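Putative HMP/thiamine permease protein YkoE (Bacillus subtilis, PDB 5EDL) serves as a membrane-embedded S component of an energy-coupling-factor transporter, binding thiamine and probably carrying it or related hydroxymethylpyrimidine compounds across the membrane. Local coordinates at residues 51-65 with 95-109. Residues are numbered along the deposited sequence; the frame is centred on the assembly and turned at random.
Sequences SVIAAYMIRKPGAAL and LGAEAVFLATRWKAY. With MPG ([(Z)-octadec-9-enyl] (2R)-2,3-bis(oxidanyl)propanoate), chain C.
Pro-61 lies over the centre of one face of the Trp-106 indole, its CA 3.5 Å from the centroid of the five-membered ring and 17° off the normal, a CH-pi contact; Phe-101 O and Leu-102 CA cover the opposite face near the rim, and the Glu-98 carboxylate meets the edge in plane. The Tyr-109 ring carries Arg-59 CG centrally over one face, 3.7 Å from the centroid, and the guanidinium and ring planes differ by only 3°. On Phe-101, Ala-55 CB sits over one face, 3.5 Å from CZ. Glu-98, with CG anti to its backbone N (chi1 -169°) and the chain bent at chi2, reaches the first turn of helix 63-77 and accepts from its backbone N-H groups: OE2 accepts from N of the N-cap residue Gly-62 at 2.9 Å, from above the carboxylate plane, and OE1 from Leu-65 N at 2.8 Å, nearly along the C-O axis. Trp-106 NE1 also donates to OE2 (2.8 Å), helping fix the carboxylate's rotation. A leucine in place of Trp-106 would probably leave Glu-98 OE2 without this donor and uncover Pro-61. Water 1 links Lys-60 O to Tyr-109 OH. The oleyl chain of the bound lipid runs past Glu-98 CG and Trp-106 CZ2. The contact thus fastens the turn between helices 49-58 and 63-77 to the Schellman-terminated end of helix 85-103, with helix 111-132 touching Phe-101 and Glu-183 of helix 179-192 salt-bridged to Arg-59.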
# COMPACT_ATOMS: atom_id res chain seq x y z
N SER A 51 2.46 -0.84 -1.23
CA SER A 51 2.56 -0.14 -2.50
C SER A 51 2.98 1.31 -2.29
O SER A 51 3.82 1.82 -3.01
CB SER A 51 1.24 -0.18 -3.26
OG SER A 51 1.03 -1.46 -3.82
N VAL A 52 2.39 1.95 -1.29
CA VAL A 52 2.66 3.35 -1.04
C VAL A 52 4.09 3.51 -0.51
O VAL A 52 4.81 4.40 -0.94
CB VAL A 52 1.63 3.95 -0.06
CG1 VAL A 52 2.11 5.30 0.47
CG2 VAL A 52 0.28 4.09 -0.75
N ILE A 53 4.49 2.63 0.41
CA ILE A 53 5.82 2.67 1.02
C ILE A 53 6.91 2.53 -0.04
O ILE A 53 7.78 3.38 -0.15
CB ILE A 53 5.96 1.56 2.11
CG1 ILE A 53 5.01 1.85 3.29
CG2 ILE A 53 7.44 1.40 2.55
CD1 ILE A 53 4.95 0.76 4.36
N ALA A 54 6.82 1.48 -0.85
CA ALA A 54 7.83 1.23 -1.87
C ALA A 54 7.93 2.37 -2.87
O ALA A 54 9.03 2.77 -3.22
CB ALA A 54 7.56 -0.08 -2.60
N ALA A 55 6.79 2.90 -3.31
CA ALA A 55 6.79 3.97 -4.31
C ALA A 55 7.36 5.26 -3.71
O ALA A 55 8.21 5.91 -4.31
CB ALA A 55 5.39 4.22 -4.85
N TYR A 56 6.86 5.63 -2.54
CA TYR A 56 7.28 6.85 -1.87
C TYR A 56 8.78 6.81 -1.52
O TYR A 56 9.49 7.81 -1.63
CB TYR A 56 6.41 7.09 -0.64
CG TYR A 56 6.70 8.32 0.20
CD1 TYR A 56 6.47 9.60 -0.28
CD2 TYR A 56 7.16 8.18 1.50
CE1 TYR A 56 6.73 10.72 0.50
CE2 TYR A 56 7.41 9.28 2.29
CZ TYR A 56 7.21 10.54 1.79
OH TYR A 56 7.46 11.60 2.61
N MET A 57 9.28 5.63 -1.14
CA MET A 57 10.69 5.48 -0.79
C MET A 57 11.59 5.49 -2.02
O MET A 57 12.61 6.16 -2.02
CB MET A 57 10.95 4.18 -0.02
CG MET A 57 10.48 4.16 1.42
SD MET A 57 11.00 2.60 2.20
CE MET A 57 12.33 2.13 1.07
N ILE A 58 11.21 4.73 -3.04
CA ILE A 58 12.12 4.43 -4.14
C ILE A 58 11.88 5.35 -5.34
O ILE A 58 12.83 5.77 -6.00
CB ILE A 58 11.98 2.96 -4.57
CG1 ILE A 58 12.43 2.05 -3.42
CG2 ILE A 58 12.77 2.70 -5.85
CD1 ILE A 58 12.15 0.58 -3.64
N ARG A 59 10.61 5.64 -5.60
CA ARG A 59 10.20 6.65 -6.57
C ARG A 59 10.61 6.30 -8.00
O ARG A 59 11.04 7.15 -8.76
CB ARG A 59 10.77 8.03 -6.16
CG ARG A 59 10.29 8.44 -4.76
CD ARG A 59 10.57 9.90 -4.39
NE ARG A 59 9.94 10.18 -3.10
CZ ARG A 59 9.95 11.35 -2.48
NH1 ARG A 59 10.58 12.39 -3.00
NH2 ARG A 59 9.33 11.47 -1.31
N LYS A 60 10.46 5.02 -8.35
CA LYS A 60 10.74 4.56 -9.70
C LYS A 60 9.58 3.68 -10.17
O LYS A 60 8.85 3.13 -9.36
CB LYS A 60 12.07 3.82 -9.75
CG LYS A 60 13.26 4.70 -9.34
CD LYS A 60 14.59 4.01 -9.49
CE LYS A 60 15.73 5.00 -9.16
NZ LYS A 60 17.06 4.33 -9.12
N PRO A 61 9.39 3.58 -11.49
CA PRO A 61 8.22 2.89 -12.04
C PRO A 61 8.20 1.42 -11.64
O PRO A 61 9.23 0.77 -11.62
CB PRO A 61 8.38 3.05 -13.55
CG PRO A 61 9.30 4.26 -13.72
CD PRO A 61 10.23 4.19 -12.54
N GLY A 62 7.02 0.93 -11.30
CA GLY A 62 6.86 -0.47 -10.95
C GLY A 62 6.96 -0.76 -9.47
O GLY A 62 6.67 -1.88 -9.05
N ALA A 63 7.36 0.22 -8.66
CA ALA A 63 7.53 -0.02 -7.22
C ALA A 63 6.24 -0.46 -6.55
O ALA A 63 6.22 -1.41 -5.78
CB ALA A 63 8.08 1.23 -6.52
N ALA A 64 5.16 0.26 -6.85
CA ALA A 64 3.88 0.02 -6.19
C ALA A 64 3.36 -1.36 -6.58
O ALA A 64 2.82 -2.07 -5.76
CB ALA A 64 2.86 1.09 -6.56
N LEU A 65 3.55 -1.71 -7.85
CA LEU A 65 3.01 -2.95 -8.38
C LEU A 65 3.79 -4.16 -7.86
O LEU A 65 3.20 -5.10 -7.33
CB LEU A 65 3.03 -2.95 -9.91
CG LEU A 65 2.71 -4.29 -10.59
CD1 LEU A 65 1.33 -4.77 -10.15
CD2 LEU A 65 2.78 -4.14 -12.11
N LEU A 95 -1.72 -2.93 -9.29
CA LEU A 95 -2.02 -2.24 -10.54
C LEU A 95 -2.82 -0.98 -10.30
O LEU A 95 -2.60 0.05 -10.95
CB LEU A 95 -2.81 -3.16 -11.49
CG LEU A 95 -2.05 -4.37 -12.05
CD1 LEU A 95 -3.03 -5.34 -12.74
CD2 LEU A 95 -0.95 -3.95 -13.03
N GLY A 96 -3.77 -1.07 -9.36
CA GLY A 96 -4.56 0.09 -8.97
C GLY A 96 -3.73 1.23 -8.39
O GLY A 96 -3.95 2.41 -8.72
N ALA A 97 -2.78 0.89 -7.53
CA ALA A 97 -1.85 1.90 -6.98
C ALA A 97 -0.87 2.41 -8.05
O ALA A 97 -0.65 3.60 -8.18
CB ALA A 97 -1.09 1.32 -5.81
N GLU A 98 -0.30 1.48 -8.81
CA GLU A 98 0.66 1.82 -9.85
C GLU A 98 0.05 2.77 -10.88
O GLU A 98 0.73 3.64 -11.40
CB GLU A 98 1.18 0.56 -10.53
CG GLU A 98 2.38 0.79 -11.46
CD GLU A 98 3.67 1.06 -10.69
OE1 GLU A 98 3.99 0.30 -9.75
OE2 GLU A 98 4.36 2.04 -11.02
N ALA A 99 -1.24 2.59 -11.19
CA ALA A 99 -1.90 3.43 -12.19
C ALA A 99 -1.84 4.92 -11.81
O ALA A 99 -1.74 5.79 -12.67
CB ALA A 99 -3.35 2.98 -12.38
N VAL A 100 -1.92 5.21 -10.52
CA VAL A 100 -1.87 6.60 -10.04
C VAL A 100 -0.45 7.17 -10.18
O VAL A 100 -0.27 8.35 -10.51
CB VAL A 100 -2.37 6.69 -8.58
CG1 VAL A 100 -1.94 8.01 -7.93
CG2 VAL A 100 -3.88 6.50 -8.52
N PHE A 101 0.57 6.34 -9.95
CA PHE A 101 1.95 6.81 -10.12
C PHE A 101 2.27 6.91 -11.60
O PHE A 101 2.96 7.83 -12.01
CB PHE A 101 2.94 5.91 -9.37
CG PHE A 101 2.78 5.96 -7.88
CD1 PHE A 101 3.13 7.11 -7.18
CD2 PHE A 101 2.23 4.89 -7.18
CE1 PHE A 101 2.95 7.18 -5.81
CE2 PHE A 101 2.07 4.96 -5.81
CZ PHE A 101 2.42 6.10 -5.12
N LEU A 102 1.73 5.99 -12.40
CA LEU A 102 1.82 6.11 -13.85
C LEU A 102 1.21 7.44 -14.31
O LEU A 102 1.81 8.19 -15.08
CB LEU A 102 1.12 4.93 -14.54
CG LEU A 102 0.78 5.03 -16.03
CD1 LEU A 102 2.03 5.18 -16.90
CD2 LEU A 102 -0.05 3.84 -16.49
N ALA A 103 0.01 7.74 -13.81
CA ALA A 103 -0.72 8.92 -14.24
C ALA A 103 0.06 10.22 -13.94
O ALA A 103 -0.09 11.22 -14.63
CB ALA A 103 -2.08 8.96 -13.59
N THR A 104 0.88 10.18 -12.89
CA THR A 104 1.65 11.35 -12.48
C THR A 104 3.14 11.17 -12.81
O THR A 104 4.00 11.83 -12.24
CB THR A 104 1.48 11.63 -10.97
OG1 THR A 104 1.81 10.45 -10.22
CG2 THR A 104 0.03 12.04 -10.65
N ARG A 105 3.41 10.20 -13.70
CA ARG A 105 4.73 10.00 -14.31
C ARG A 105 5.83 9.67 -13.32
O ARG A 105 7.01 9.95 -13.57
CB ARG A 105 5.12 11.25 -15.12
CG ARG A 105 4.25 11.48 -16.36
CD ARG A 105 4.45 12.89 -16.94
NE ARG A 105 5.83 13.13 -17.35
CZ ARG A 105 6.40 14.33 -17.45
NH1 ARG A 105 5.71 15.43 -17.16
NH2 ARG A 105 7.66 14.43 -17.83
N TRP A 106 5.44 9.07 -12.20
CA TRP A 106 6.36 8.66 -11.15
C TRP A 106 7.22 9.84 -10.67
O TRP A 106 8.31 9.64 -10.16
CB TRP A 106 7.26 7.51 -11.64
CG TRP A 106 6.46 6.32 -12.09
CD1 TRP A 106 5.89 5.35 -11.30
CD2 TRP A 106 6.13 5.97 -13.44
NE1 TRP A 106 5.23 4.44 -12.07
CE2 TRP A 106 5.36 4.79 -13.39
CE3 TRP A 106 6.42 6.54 -14.69
CZ2 TRP A 106 4.88 4.17 -14.54
CZ3 TRP A 106 5.93 5.91 -15.83
CH2 TRP A 106 5.17 4.74 -15.74
N LYS A 107 6.68 11.05 -10.80
CA LYS A 107 7.37 12.27 -10.36
C LYS A 107 6.67 12.98 -9.20
O LYS A 107 7.14 14.03 -8.77
CB LYS A 107 7.49 13.26 -11.53
CG LYS A 107 8.41 12.84 -12.65
CD LYS A 107 8.24 13.77 -13.85
CE LYS A 107 8.37 15.23 -13.44
NZ LYS A 107 8.31 16.15 -14.61
N ALA A 108 5.54 12.46 -8.74
CA ALA A 108 4.75 13.13 -7.71
C ALA A 108 4.52 12.25 -6.48
O ALA A 108 3.92 11.18 -6.58
CB ALA A 108 3.42 13.58 -8.28
N TYR A 109 4.98 12.72 -5.32
CA TYR A 109 4.86 11.91 -4.11
C TYR A 109 4.31 12.70 -2.93
O TYR A 109 4.49 12.32 -1.78
CB TYR A 109 6.22 11.27 -3.80
CG TYR A 109 6.63 10.36 -4.93
CD1 TYR A 109 6.15 9.05 -4.99
CD2 TYR A 109 7.42 10.82 -5.98
CE1 TYR A 109 6.48 8.23 -6.04
CE2 TYR A 109 7.75 10.00 -7.04
CZ TYR A 109 7.28 8.70 -7.06
OH TYR A 109 7.60 7.86 -8.10
C2 MPG C . -4.33 0.41 -15.04
C3 MPG C . -3.12 1.25 -15.37
C4 MPG C . -1.92 0.73 -14.60
C5 MPG C . -1.43 -0.54 -15.24
C6 MPG C . 0.04 -0.43 -15.54
C7 MPG C . 0.81 -0.52 -14.25
C8 MPG C . 2.25 -0.88 -14.54
C9 MPG C . 3.02 0.37 -14.88
C10 MPG C . 4.36 0.39 -15.01
C11 MPG C . 5.21 -0.85 -14.82
C12 MPG C . 6.10 -1.00 -16.04
C13 MPG C . 7.11 0.13 -16.09
C14 MPG C . 6.78 1.12 -17.19
C15 MPG C . 8.05 1.67 -17.79
C16 MPG C . 7.95 3.18 -17.90
C17 MPG C . 9.28 3.75 -18.32
C18 MPG C . 9.38 5.17 -17.82
O1 MPG C . -6.45 1.49 -14.98
C1 MPG C . -5.52 0.90 -15.85
O HOH W 1 7.02 4.98 -8.02
O HOH W 2 5.27 2.83 -8.43